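Local coordinates for protein cytochrome C (Marichromatium purpuratum 984, PDB 5LO9) that probably oxidises thiosulfate to tetrathionate and passes the released electrons along a series of covalently bound c-type hemes, at residues C24-A27 / G31-A34; R94-V99 / Q142-L147. One frame throughout, in Å; residues are numbered along the deposited sequence.

Contact 1 of 2, residues C24-A27 / G31-A34. With HEC (heme c), chain C; EDO (1,2-ethanediol), chain U.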
loop_
_atom_site.group_PDB
_atom_site.type_symbol
_atom_site.label_atom_id
_atom_site.label_comp_id
_atom_site.label_asym_id
_atom_site.label_seq_id
_atom_site.Cartn_x
_atom_site.Cartn_y
_atom_site.Cartn_z
ATOM N N CYS A 24 -5.047 27.534 -53.780
ATOM C CA CYS A 24 -5.799 26.508 -53.061
ATOM C C CYS A 24 -5.445 26.408 -51.579
ATOM O O CYS A 24 -6.308 26.077 -50.766
ATOM C CB CYS A 24 -5.575 25.145 -53.733
ATOM S SG CYS A 24 -5.874 25.139 -55.491
ATOM N N HIS A 25 -4.187 26.619 -51.206
ATOM C CA HIS A 25 -3.772 26.532 -49.815
ATOM C C HIS A 25 -3.945 27.846 -49.073
ATOM O O HIS A 25 -3.650 27.908 -47.872
ATOM C CB HIS A 25 -2.307 26.091 -49.737
ATOM C CG HIS A 25 -2.074 24.724 -50.284
ATOM N ND1 HIS A 25 -2.386 23.581 -49.577
ATOM C CD2 HIS A 25 -1.585 24.309 -51.477
ATOM C CE1 HIS A 25 -2.097 22.522 -50.312
ATOM N NE2 HIS A 25 -1.611 22.936 -51.470
ATOM N N ARG A 26 -4.344 28.899 -49.790
ATOM C CA ARG A 26 -4.596 30.242 -49.268
ATOM C C ARG A 26 -3.321 30.961 -48.848
ATOM O O ARG A 26 -2.241 30.356 -48.765
ATOM C CB ARG A 26 -5.649 30.207 -48.169
ATOM C CG ARG A 26 -7.001 30.019 -48.833
ATOM C CD ARG A 26 -8.059 29.466 -47.937
ATOM N NE ARG A 26 -8.970 30.493 -47.422
ATOM C CZ ARG A 26 -10.057 30.218 -46.696
ATOM N NH1 ARG A 26 -10.344 28.952 -46.394
ATOM N NH2 ARG A 26 -10.849 31.192 -46.246
ATOM N N ALA A 27 -3.461 32.280 -48.659
ATOM C CA ALA A 27 -2.312 33.171 -48.498
ATOM C C ALA A 27 -1.573 32.902 -47.198
ATOM O O ALA A 27 -0.348 33.053 -47.135
ATOM C CB ALA A 27 -2.767 34.616 -48.555
ATOM N N GLY A 31 -4.594 26.157 -45.565
ATOM C CA GLY A 31 -5.449 25.118 -46.121
ATOM C C GLY A 31 -6.835 25.606 -46.505
ATOM O O GLY A 31 -7.210 26.763 -46.303
ATOM N N ASP A 32 -7.622 24.695 -47.083
ATOM C CA ASP A 32 -8.985 25.047 -47.475
ATOM C C ASP A 32 -9.892 23.837 -47.294
ATOM O O ASP A 32 -9.640 22.776 -47.868
ATOM C CB ASP A 32 -9.037 25.545 -48.922
ATOM C CG ASP A 32 -10.381 26.169 -49.281
ATOM O OD1 ASP A 32 -11.249 25.456 -49.819
ATOM O OD2 ASP A 32 -10.581 27.372 -48.996
ATOM N N GLU A 33 -10.967 24.012 -46.524
ATOM C CA GLU A 33 -11.878 22.909 -46.260
ATOM C C GLU A 33 -12.541 22.409 -47.531
ATOM O O GLU A 33 -12.595 21.199 -47.770
ATOM C CB GLU A 33 -12.939 23.350 -45.269
ATOM C CG GLU A 33 -12.530 23.216 -43.852
ATOM C CD GLU A 33 -12.353 21.776 -43.430
ATOM O OE1 GLU A 33 -12.876 20.844 -44.127
ATOM O OE2 GLU A 33 -11.686 21.609 -42.385
ATOM N N ALA A 34 -13.090 23.322 -48.343
ATOM C CA ALA A 34 -13.870 22.910 -49.522
ATOM C C ALA A 34 -13.050 22.101 -50.527
ATOM O O ALA A 34 -13.560 21.135 -51.109
ATOM C CB ALA A 34 -14.459 24.128 -50.212
HETATM FE FE HEC C . -1.053 21.545 -52.959
HETATM C CHA HEC C . -1.574 18.801 -50.866
HETATM C CHB HEC C . 2.303 21.744 -51.870
HETATM C CHC HEC C . -0.429 24.064 -55.324
HETATM C CHD HEC C . -4.457 21.526 -53.873
HETATM N NA HEC C . 0.156 20.483 -51.615
HETATM C C1A HEC C . -0.240 19.426 -50.875
HETATM C C2A HEC C . 0.847 18.864 -50.021
HETATM C C3A HEC C . 1.977 19.736 -50.337
HETATM C C4A HEC C . 1.441 20.703 -51.320
HETATM C CMA HEC C . 3.342 19.626 -49.757
HETATM C CAA HEC C . 0.836 17.700 -49.050
HETATM C CBA HEC C . 0.538 18.290 -47.685
HETATM C CGA HEC C . 0.771 17.381 -46.495
HETATM O O1A HEC C . 0.313 17.759 -45.390
HETATM O O2A HEC C . 1.399 16.307 -46.610
HETATM N NB HEC C . 0.610 22.691 -53.479
HETATM C C1B HEC C . 1.825 22.627 -52.926
HETATM C C2B HEC C . 2.774 23.572 -53.527
HETATM C C3B HEC C . 1.982 24.260 -54.550
HETATM C C4B HEC C . 0.658 23.629 -54.441
HETATM C CMB HEC C . 4.193 23.775 -53.133
HETATM C CAB HEC C . 2.438 25.317 -55.503
HETATM C CBB HEC C . 3.594 24.754 -56.317
HETATM N NC HEC C . -2.227 22.594 -54.326
HETATM C C1C HEC C . -1.799 23.532 -55.181
HETATM C C2C HEC C . -2.890 24.083 -56.007
HETATM C C3C HEC C . -4.074 23.354 -55.570
HETATM C C4C HEC C . -3.542 22.466 -54.521
HETATM C CMC HEC C . -2.770 25.151 -57.034
HETATM C CAC HEC C . -5.498 23.452 -56.034
HETATM C CBC HEC C . -5.598 23.328 -57.518
HETATM N ND HEC C . -2.706 20.376 -52.472
HETATM C C1D HEC C . -3.948 20.526 -52.940
HETATM C C2D HEC C . -4.891 19.541 -52.395
HETATM C C3D HEC C . -4.072 18.732 -51.507
HETATM C C4D HEC C . -2.716 19.328 -51.640
HETATM C CMD HEC C . -6.347 19.396 -52.693
HETATM C CAD HEC C . -4.542 17.528 -50.746
HETATM C CBD HEC C . -4.006 16.354 -51.567
HETATM C CGD HEC C . -4.400 15.031 -50.982
HETATM O O1D HEC C . -3.651 14.025 -51.147
HETATM O O2D HEC C . -5.487 15.013 -50.379
HETATM C C1 EDO U . -12.852 27.392 -45.297
HETATM O O1 EDO U . -11.507 26.919 -45.089
HETATM C C2 EDO U . -13.308 26.988 -46.706
HETATM O O2 EDO U . -14.723 26.794 -46.668
#
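Arg-26 and Asp-32 meet almost at right angles beside the CXXCH heme-binding motif of a c-type cytochrome, here Cys-21, Cys-24 and His-25, and illustrate how the chain folds back just after its heme ligand. The arginine enters with phi positive as the short helix 22-25 ends, and its side chain bends at chi3 (100°), which brings the guanidinium over to the carboxylate. NH1 and Asp-32 OD2 form a salt bridge at 3.1 Å, with the two planes turned well away from coplanarity, 58° apart; the guanidinium therefore offers one nitrogen to one oxygen and not a flat, two-pronged grip. The Arg-26 CD methylene lies 3.3 Å from Gly-31 O, packing the aliphatic part of the chain along the returning backbone. The other carboxylate oxygen, OD1, accepts the amide of Leu-35, while CB sits against Cys-24 O. Were Asp-32 replaced by an alanine, Arg-26 would probably lose its carboxylate mate, leaving its guanidinium freer to turn, and the Leu-35 amide would lose this acceptor.

On the backbone, Gly-31 N donates to His-25 O at 3.0 Å. Gly-31 has backbone angles at which a CB would press on the preceding carbonyl oxygen, which explains the glycine. The His-25 ring extends to the heme, its ND1 held by Ala-38 O, a bond that, with NE2 on the iron, helps set the rotation of the ring; Met-65 is the second axial ligand. Cys-24 SG is bonded to heme CAC at 1.8 Å. His-25 NE2 binds the heme iron, FE, at 2.1 Å.

Contact 2 of 2, residues R94-V99 / Q142-L147. With HEC (heme c), chain C.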
loop_
_atom_site.group_PDB
_atom_site.type_symbol
_atom_site.label_atom_id
_atom_site.label_comp_id
_atom_site.label_asym_id
_atom_site.label_seq_id
_atom_site.Cartn_x
_atom_site.Cartn_y
_atom_site.Cartn_z
ATOM N N ARG A 94 -12.277 24.125 -40.515
ATOM C CA ARG A 94 -13.626 24.272 -39.992
ATOM C C ARG A 94 -14.266 22.888 -40.015
ATOM O O ARG A 94 -14.593 22.370 -41.088
ATOM C CB ARG A 94 -14.428 25.283 -40.814
ATOM C CG ARG A 94 -15.871 25.536 -40.296
ATOM C CD ARG A 94 -16.616 26.523 -41.203
ATOM N NE ARG A 94 -17.984 26.804 -40.760
ATOM C CZ ARG A 94 -18.790 27.694 -41.341
ATOM N NH1 ARG A 94 -18.387 28.387 -42.407
ATOM N NH2 ARG A 94 -20.012 27.882 -40.862
ATOM N N ALA A 95 -14.452 22.299 -38.832
ATOM C CA ALA A 95 -14.969 20.952 -38.735
ATOM C C ALA A 95 -16.495 20.976 -38.827
ATOM O O ALA A 95 -17.131 21.978 -38.479
ATOM C CB ALA A 95 -14.556 20.308 -37.418
ATOM N N PRO A 96 -17.095 19.879 -39.287
ATOM C CA PRO A 96 -18.557 19.800 -39.374
ATOM C C PRO A 96 -19.263 19.819 -38.020
ATOM O O PRO A 96 -18.774 19.283 -37.018
ATOM C CB PRO A 96 -18.793 18.463 -40.079
ATOM C CG PRO A 96 -17.449 18.004 -40.551
ATOM C CD PRO A 96 -16.455 18.615 -39.670
ATOM N N SER A 97 -20.459 20.417 -38.025
ATOM C CA SER A 97 -21.352 20.421 -36.869
ATOM C C SER A 97 -22.020 19.070 -36.632
ATOM O O SER A 97 -22.537 18.843 -35.534
ATOM C CB SER A 97 -22.414 21.478 -37.079
ATOM O OG SER A 97 -23.007 21.264 -38.361
ATOM N N ASP A 98 -22.068 18.199 -37.648
ATOM C CA ASP A 98 -22.691 16.879 -37.564
ATOM C C ASP A 98 -21.731 15.786 -37.078
ATOM O O ASP A 98 -22.045 14.596 -37.213
ATOM C CB ASP A 98 -23.284 16.494 -38.940
ATOM C CG ASP A 98 -22.330 16.827 -40.146
ATOM O OD1 ASP A 98 -22.305 18.027 -40.534
ATOM O OD2 ASP A 98 -21.655 15.928 -40.738
ATOM N N VAL A 99 -20.586 16.155 -36.500
ATOM C CA VAL A 99 -19.572 15.191 -36.078
ATOM C C VAL A 99 -19.002 15.580 -34.718
ATOM O O VAL A 99 -18.511 16.704 -34.536
ATOM C CB VAL A 99 -18.440 15.084 -37.118
ATOM C CG1 VAL A 99 -17.315 14.166 -36.631
ATOM C CG2 VAL A 99 -18.979 14.534 -38.430
ATOM N N GLN A 142 -4.866 20.898 -39.380
ATOM C CA GLN A 142 -5.110 20.451 -40.739
ATOM C C GLN A 142 -6.616 20.416 -40.983
ATOM O O GLN A 142 -7.369 19.968 -40.116
ATOM C CB GLN A 142 -4.514 19.059 -40.963
ATOM C CG GLN A 142 -3.030 19.050 -41.165
ATOM C CD GLN A 142 -2.583 19.685 -42.496
ATOM O OE1 GLN A 142 -3.392 20.185 -43.287
ATOM N NE2 GLN A 142 -1.287 19.634 -42.748
ATOM N N PRO A 143 -7.087 20.850 -42.143
ATOM C CA PRO A 143 -8.531 20.813 -42.415
ATOM C C PRO A 143 -9.119 19.422 -42.210
ATOM O O PRO A 143 -8.451 18.400 -42.400
ATOM C CB PRO A 143 -8.632 21.243 -43.883
ATOM C CG PRO A 143 -7.503 22.127 -44.088
ATOM C CD PRO A 143 -6.353 21.513 -43.229
ATOM N N TYR A 144 -10.378 19.406 -41.765
ATOM C CA TYR A 144 -11.095 18.157 -41.571
ATOM C C TYR A 144 -11.094 17.329 -42.837
ATOM O O TYR A 144 -10.744 16.142 -42.817
ATOM C CB TYR A 144 -12.529 18.447 -41.145
ATOM C CG TYR A 144 -13.488 17.246 -41.143
ATOM C CD1 TYR A 144 -13.626 16.409 -40.007
ATOM C CD2 TYR A 144 -14.301 16.990 -42.249
ATOM C CE1 TYR A 144 -14.529 15.343 -39.998
ATOM C CE2 TYR A 144 -15.195 15.943 -42.247
ATOM C CZ TYR A 144 -15.309 15.117 -41.131
ATOM O OH TYR A 144 -16.210 14.077 -41.190
ATOM N N SER A 145 -11.458 17.950 -43.962
ATOM C CA SER A 145 -11.549 17.208 -45.214
ATOM C C SER A 145 -10.218 16.563 -45.574
ATOM O O SER A 145 -10.198 15.456 -46.129
ATOM C CB SER A 145 -12.024 18.123 -46.328
ATOM O OG SER A 145 -11.236 19.309 -46.385
ATOM N N TYR A 146 -9.097 17.247 -45.280
ATOM C CA TYR A 146 -7.777 16.735 -45.649
ATOM C C TYR A 146 -7.376 15.550 -44.781
ATOM O O TYR A 146 -6.919 14.512 -45.288
ATOM C CB TYR A 146 -6.736 17.830 -45.531
ATOM C CG TYR A 146 -5.359 17.308 -45.827
ATOM C CD1 TYR A 146 -5.019 16.882 -47.094
ATOM C CD2 TYR A 146 -4.407 17.222 -44.837
ATOM C CE1 TYR A 146 -3.739 16.381 -47.374
ATOM C CE2 TYR A 146 -3.126 16.718 -45.098
ATOM C CZ TYR A 146 -2.813 16.292 -46.368
ATOM O OH TYR A 146 -1.565 15.801 -46.627
ATOM N N LEU A 147 -7.521 15.703 -43.461
ATOM C CA LEU A 147 -7.233 14.605 -42.538
ATOM C C LEU A 147 -8.074 13.372 -42.863
ATOM O O LEU A 147 -7.555 12.244 -42.889
ATOM C CB LEU A 147 -7.472 15.061 -41.098
ATOM C CG LEU A 147 -6.472 16.076 -40.558
ATOM C CD1 LEU A 147 -7.023 16.714 -39.349
ATOM C CD2 LEU A 147 -5.197 15.375 -40.227
HETATM FE FE HEC C . -1.053 21.545 -52.959
HETATM C CHA HEC C . -1.574 18.801 -50.866
HETATM C CHB HEC C . 2.303 21.744 -51.870
HETATM C CHC HEC C . -0.429 24.064 -55.324
HETATM C CHD HEC C . -4.457 21.526 -53.873
HETATM N NA HEC C . 0.156 20.483 -51.615
HETATM C C1A HEC C . -0.240 19.426 -50.875
HETATM C C2A HEC C . 0.847 18.864 -50.021
HETATM C C3A HEC C . 1.977 19.736 -50.337
HETATM C C4A HEC C . 1.441 20.703 -51.320
HETATM C CMA HEC C . 3.342 19.626 -49.757
HETATM C CAA HEC C . 0.836 17.700 -49.050
HETATM C CBA HEC C . 0.538 18.290 -47.685
HETATM C CGA HEC C . 0.771 17.381 -46.495
HETATM O O1A HEC C . 0.313 17.759 -45.390
HETATM O O2A HEC C . 1.399 16.307 -46.610
HETATM N NB HEC C . 0.610 22.691 -53.479
HETATM C C1B HEC C . 1.825 22.627 -52.926
HETATM C C2B HEC C . 2.774 23.572 -53.527
HETATM C C3B HEC C . 1.982 24.260 -54.550
HETATM C C4B HEC C . 0.658 23.629 -54.441
HETATM C CMB HEC C . 4.193 23.775 -53.133
HETATM C CAB HEC C . 2.438 25.317 -55.503
HETATM C CBB HEC C . 3.594 24.754 -56.317
HETATM N NC HEC C . -2.227 22.594 -54.326
HETATM C C1C HEC C . -1.799 23.532 -55.181
HETATM C C2C HEC C . -2.890 24.083 -56.007
HETATM C C3C HEC C . -4.074 23.354 -55.570
HETATM C C4C HEC C . -3.542 22.466 -54.521
HETATM C CMC HEC C . -2.770 25.151 -57.034
HETATM C CAC HEC C . -5.498 23.452 -56.034
HETATM C CBC HEC C . -5.598 23.328 -57.518
HETATM N ND HEC C . -2.706 20.376 -52.472
HETATM C C1D HEC C . -3.948 20.526 -52.940
HETATM C C2D HEC C . -4.891 19.541 -52.395
HETATM C C3D HEC C . -4.072 18.732 -51.507
HETATM C C4D HEC C . -2.716 19.328 -51.640
HETATM C CMD HEC C . -6.347 19.396 -52.693
HETATM C CAD HEC C . -4.542 17.528 -50.746
HETATM C CBD HEC C . -4.006 16.354 -51.567
HETATM C CGD HEC C . -4.400 15.031 -50.982
HETATM O O1D HEC C . -3.651 14.025 -51.147
HETATM O O2D HEC C . -5.487 15.013 -50.379
HETATM O O HOH W 1 -19.177 14.288 -42.547
#
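Pro-96 lies over one face of the Tyr-144 ring and makes the chief apolar contact between the loop 94-99 and the start of helix 144-156. Its CD stands 3.5 Å from the ring centroid, 9° off the ring normal, a CH-pi interaction close to ideal in direction, and CG sits 3.5 Å from Tyr-144 CE2. The tyrosine reaches the proline because Tyr-144 CG lies anti to the backbone N (chi1 169°), which sends the ring out from the first turn of the helix. Lesser van der Waals contacts extend the patch: Ala-95 CA packs near Tyr-144 CB, and a methyl of Val-99, CG2, comes to 3.9 Å from Tyr-144 OH. Helix 176-187 adds Arg-180 and Ala-183 against the same tyrosine.

One water makes a tenuous polar link across the pair: it lies 3.3 Å from Tyr-144 OH and bonds weakly to Asp-98 OD2. Within the helix segment, Leu-147 N bonds to the carbonyl of Pro-143, the N-cap residue. Tyr-146, two residues after Tyr-144, hydrogen-bonds to Arg-60 and helps bind two hemes. The arrangement is a proline-aromatic CH-pi contact joining a loop to the N-terminal end of a cytochrome c helix.

Contacts 1 and 2 follow one another along the chain, yet their centres lie about 13 Å apart and Glu-33 joins them directly. Its OE2 is 2.6 Å from Tyr-144 N, a probable hydrogen bond at the start of helix 144-156, and the same oxygen accepts Arg-94 N, so one carboxylate ties both segments of contact 2 to contact 1. Its backbone O lies 2.7 Å from Ser-145 OG, again probably hydrogen-bonded. Both contacts touch one heme: contact 1 supplies a thioether and an iron ligand, whereas contact 2 approaches the propionates through Tyr-146. The thiosulfate pocket, with Lys-316 and Cys-330, is formed by other parts of the chain.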